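Local coordinates for uncharacterized protein (Proteus penneri, PDB 3RD4) that is of unknown function and belongs to the DUF2500 family, folding around an antiparallel beta sheet, at residues K5-E10 with F42-D47. Sequence-based numbering, arbitrary orientation.
Sequences KLYMVE and FRLTTD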
ATOM      1  N   LYS B   5      -9.666  11.429  20.808  1.00 55.61           N
ATOM      2  CA  LYS B   5     -10.971  11.736  20.219  1.00 54.36           C
ATOM      3  C   LYS B   5     -11.910  10.530  20.096  1.00 52.53           C
ATOM      4  O   LYS B   5     -11.488   9.369  20.193  1.00 51.23           O
ATOM      5  CB  LYS B   5     -10.799  12.368  18.825  1.00 55.98           C
ATOM      6  CG  LYS B   5     -10.854  13.896  18.780  1.00 58.78           C
ATOM      7  CD  LYS B   5      -9.495  14.529  19.054  1.00 61.32           C
ATOM      8  CE  LYS B   5      -9.572  16.059  19.033  1.00 62.31           C
ATOM      9  NZ  LYS B   5      -8.276  16.694  19.449  1.00 63.70           N
ATOM     10  N   LEU B   6     -13.192  10.830  19.890  1.00 50.81           N
ATOM     11  CA  LEU B   6     -14.210   9.807  19.705  1.00 50.10           C
ATOM     12  C   LEU B   6     -14.678   9.818  18.246  1.00 50.18           C
ATOM     13  O   LEU B   6     -14.687  10.860  17.589  1.00 49.92           O
ATOM     14  CB  LEU B   6     -15.426  10.048  20.604  1.00 48.85           C
ATOM     15  CG  LEU B   6     -16.478   8.935  20.431  1.00 48.75           C
ATOM     16  CD1 LEU B   6     -16.356   7.953  21.591  1.00 48.21           C
ATOM     17  CD2 LEU B   6     -17.893   9.504  20.365  1.00 46.81           C
ATOM     18  N   TYR B   7     -15.046   8.645  17.743  1.00 50.13           N
ATOM     19  CA  TYR B   7     -15.539   8.503  16.384  1.00 49.77           C
ATOM     20  C   TYR B   7     -16.683   7.488  16.397  1.00 49.69           C
ATOM     21  O   TYR B   7     -16.456   6.298  16.627  1.00 50.09           O
ATOM     22  CB  TYR B   7     -14.448   7.996  15.431  1.00 50.97           C
ATOM     23  CG  TYR B   7     -13.200   8.839  15.353  1.00 53.96           C
ATOM     24  CD1 TYR B   7     -12.071   8.511  16.112  1.00 55.94           C
ATOM     25  CD2 TYR B   7     -13.134   9.956  14.517  1.00 54.16           C
ATOM     26  CE1 TYR B   7     -10.897   9.272  16.046  1.00 56.27           C
ATOM     27  CE2 TYR B   7     -11.965  10.730  14.441  1.00 55.85           C
ATOM     28  CZ  TYR B   7     -10.849  10.379  15.212  1.00 57.03           C
ATOM     29  OH  TYR B   7      -9.691  11.129  15.164  1.00 58.11           O
ATOM     30  N   MET B   8     -17.913   7.958  16.183  1.00 48.66           N
ATOM     31  CA  MET B   8     -19.069   7.066  16.130  1.00 47.20           C
ATOM     32  C   MET B   8     -18.841   6.278  14.855  1.00 46.94           C
ATOM     33  O   MET B   8     -18.821   6.840  13.760  1.00 47.30           O
ATOM     34  CB  MET B   8     -20.361   7.874  16.064  1.00 47.16           C
ATOM     35  CG  MET B   8     -20.600   8.685  17.333  1.00 45.14           C
ATOM     36  SD  MET B   8     -20.470   7.614  18.786  1.00 41.89           S
ATOM     37  CE  MET B   8     -21.721   6.336  18.355  1.00 40.56           C
ATOM     38  N   VAL B   9     -18.673   4.972  14.994  1.00 46.24           N
ATOM     39  CA  VAL B   9     -18.338   4.170  13.843  1.00 44.17           C
ATOM     40  C   VAL B   9     -19.112   2.877  13.679  1.00 43.37           C
ATOM     41  O   VAL B   9     -19.986   2.555  14.471  1.00 42.87           O
ATOM     42  CB  VAL B   9     -16.821   3.884  13.888  1.00 44.22           C
ATOM     43  CG1 VAL B   9     -16.515   2.781  14.881  1.00 42.43           C
ATOM     44  CG2 VAL B   9     -16.323   3.560  12.523  1.00 47.12           C
ATOM     45  N   GLU B  10     -18.782   2.159  12.613  1.00 44.70           N
ATOM     46  CA  GLU B  10     -19.398   0.877  12.264  1.00 45.73           C
ATOM     47  C   GLU B  10     -18.288  -0.019  11.722  1.00 43.32           C
ATOM     48  O   GLU B  10     -17.484   0.408  10.892  1.00 41.39           O
ATOM     49  CB  GLU B  10     -20.485   1.083  11.198  1.00 49.36           C
ATOM     50  CG  GLU B  10     -20.995  -0.186  10.510  1.00 54.49           C
ATOM     51  CD  GLU B  10     -22.155   0.087   9.527  1.00 58.92           C
ATOM     52  OE1 GLU B  10     -22.077   1.053   8.724  1.00 59.20           O
ATOM     53  OE2 GLU B  10     -23.148  -0.685   9.553  1.00 61.95           O
ATOM     54  N   PHE B  42     -12.863   0.513  10.219  1.00 38.67           N
ATOM     55  CA  PHE B  42     -13.969   1.232  10.841  1.00 36.91           C
ATOM     56  C   PHE B  42     -14.473   2.319   9.898  1.00 37.71           C
ATOM     57  O   PHE B  42     -13.672   3.039   9.301  1.00 37.51           O
ATOM     58  CB  PHE B  42     -13.511   1.895  12.136  1.00 35.88           C
ATOM     59  CG  PHE B  42     -13.046   0.931  13.179  1.00 36.18           C
ATOM     60  CD1 PHE B  42     -11.696   0.664  13.340  1.00 36.94           C
ATOM     61  CD2 PHE B  42     -13.957   0.287  13.997  1.00 35.39           C
ATOM     62  CE1 PHE B  42     -11.264  -0.232  14.297  1.00 35.36           C
ATOM     63  CE2 PHE B  42     -13.532  -0.608  14.956  1.00 35.51           C
ATOM     64  CZ  PHE B  42     -12.182  -0.867  15.107  1.00 35.48           C
ATOM     65  N   ARG B  43     -15.790   2.438   9.746  1.00 38.43           N
ATOM     66  CA  ARG B  43     -16.339   3.490   8.897  1.00 39.49           C
ATOM     67  C   ARG B  43     -17.170   4.466   9.727  1.00 41.46           C
ATOM     68  O   ARG B  43     -18.088   4.045  10.426  1.00 41.55           O
ATOM     69  CB  ARG B  43     -17.207   2.900   7.798  1.00 37.34           C
ATOM     70  CG  ARG B  43     -17.908   3.965   6.970  1.00 38.84           C
ATOM     71  CD  ARG B  43     -18.621   3.350   5.781  1.00 40.06           C
ATOM     72  NE  ARG B  43     -17.673   2.819   4.804  1.00 40.64           N
ATOM     73  CZ  ARG B  43     -17.737   1.592   4.297  1.00 41.36           C
ATOM     74  NH1 ARG B  43     -18.704   0.768   4.675  1.00 41.25           N
ATOM     75  NH2 ARG B  43     -16.824   1.182   3.426  1.00 40.55           N
ATOM     76  N   LEU B  44     -16.845   5.760   9.666  1.00 44.28           N
ATOM     77  CA  LEU B  44     -17.593   6.775  10.419  1.00 47.33           C
ATOM     78  C   LEU B  44     -19.078   6.688  10.099  1.00 49.92           C
ATOM     79  O   LEU B  44     -19.482   6.745   8.932  1.00 50.02           O
ATOM     80  CB  LEU B  44     -17.089   8.180  10.096  1.00 46.31           C
ATOM     81  CG  LEU B  44     -16.024   8.784  11.013  1.00 45.26           C
ATOM     82  CD1 LEU B  44     -16.636   9.196  12.339  1.00 44.47           C
ATOM     83  CD2 LEU B  44     -14.923   7.777  11.214  1.00 45.08           C
ATOM     84  N   THR B  45     -19.879   6.546  11.150  1.00 52.75           N
ATOM     85  CA  THR B  45     -21.324   6.425  11.024  1.00 55.43           C
ATOM     86  C   THR B  45     -21.980   7.807  10.920  1.00 58.02           C
ATOM     87  O   THR B  45     -23.196   7.924  10.752  1.00 58.05           O
ATOM     88  CB  THR B  45     -21.900   5.659  12.230  1.00 55.39           C
ATOM     89  OG1 THR B  45     -23.219   5.201  11.921  1.00 56.68           O
ATOM     90  CG2 THR B  45     -21.952   6.561  13.459  1.00 55.59           C
ATOM     91  N   THR B  46     -21.162   8.850  11.014  1.00 60.71           N
ATOM     92  CA  THR B  46     -21.654  10.220  10.915  1.00 63.43           C
ATOM     93  C   THR B  46     -22.072  10.552   9.484  1.00 65.35           C
ATOM     94  O   THR B  46     -23.215  10.308   9.087  1.00 66.69           O
ATOM     95  CB  THR B  46     -20.577  11.243  11.347  1.00 62.94           C
ATOM     96  OG1 THR B  46     -19.364  10.994  10.630  1.00 62.08           O
ATOM     97  CG2 THR B  46     -20.303  11.136  12.836  1.00 63.80           C
ATOM     98  N   ASP B  47     -21.131  11.109   8.722  1.00 66.91           N
ATOM     99  CA  ASP B  47     -21.356  11.508   7.330  1.00 68.37           C
ATOM    100  C   ASP B  47     -20.073  12.145   6.777  1.00 67.84           C
ATOM    101  O   ASP B  47     -20.082  12.802   5.732  1.00 66.67           O
ATOM    102  CB  ASP B  47     -22.505  12.519   7.259  1.00 70.96           C
ATOM    103  CG  ASP B  47     -22.189  13.806   8.001  1.00 73.79           C
ATOM    104  OD1 ASP B  47     -21.449  14.642   7.438  1.00 75.47           O
ATOM    105  OD2 ASP B  47     -22.665  13.974   9.151  1.00 74.01           O
TER
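Two neighbouring strands of the antiparallel sheet, 4-20 and 34-44, part company here. They still pair at E10 with R43, a hydrogen-bonded pair, and at V9 with L44, a non-hydrogen-bonded one. The N-to-C directions of 5-10 and 42-44 make 122°, well short of antiparallel. R43 N gives a hydrogen bond to E10 O (2.9 Å). In return E10 N reaches R43 O at 3.0 Å. The positions of these two oxygens are less certain than the rest, so the finer geometry of the pair is left open.

E10 and R43 project from the same face of the sheet. Both have CG anti to the backbone N, and their tips do not join. R43 bends at chi3 and turns NE to a salt bridge with D51. E10 stays extended beyond CG and reaches toward K69 in a long, weak ion pair.

V9 and F42 cross obliquely. V9 CG1 lies 3.7 Å from F42 CD2. Both residues are buried. F82 of strand 78-84 touches both, so this side of the pairing is covered by that strand.

L44 and Y7 also cross obliquely. L44 CD1 lies at the edge of the Y7 ring, near its plane, and is 4.0 Å from Y7 CB.

Past the end of strand 34-44, T45 points its CB toward M8. Its methyl CG2 lies beside M8 CB, whereas the M8 chain folds away through bends at chi2 and chi3. T45 N donates to M8 O at 2.8 Å, almost straight at the hydrogen but from above the carbonyl plane.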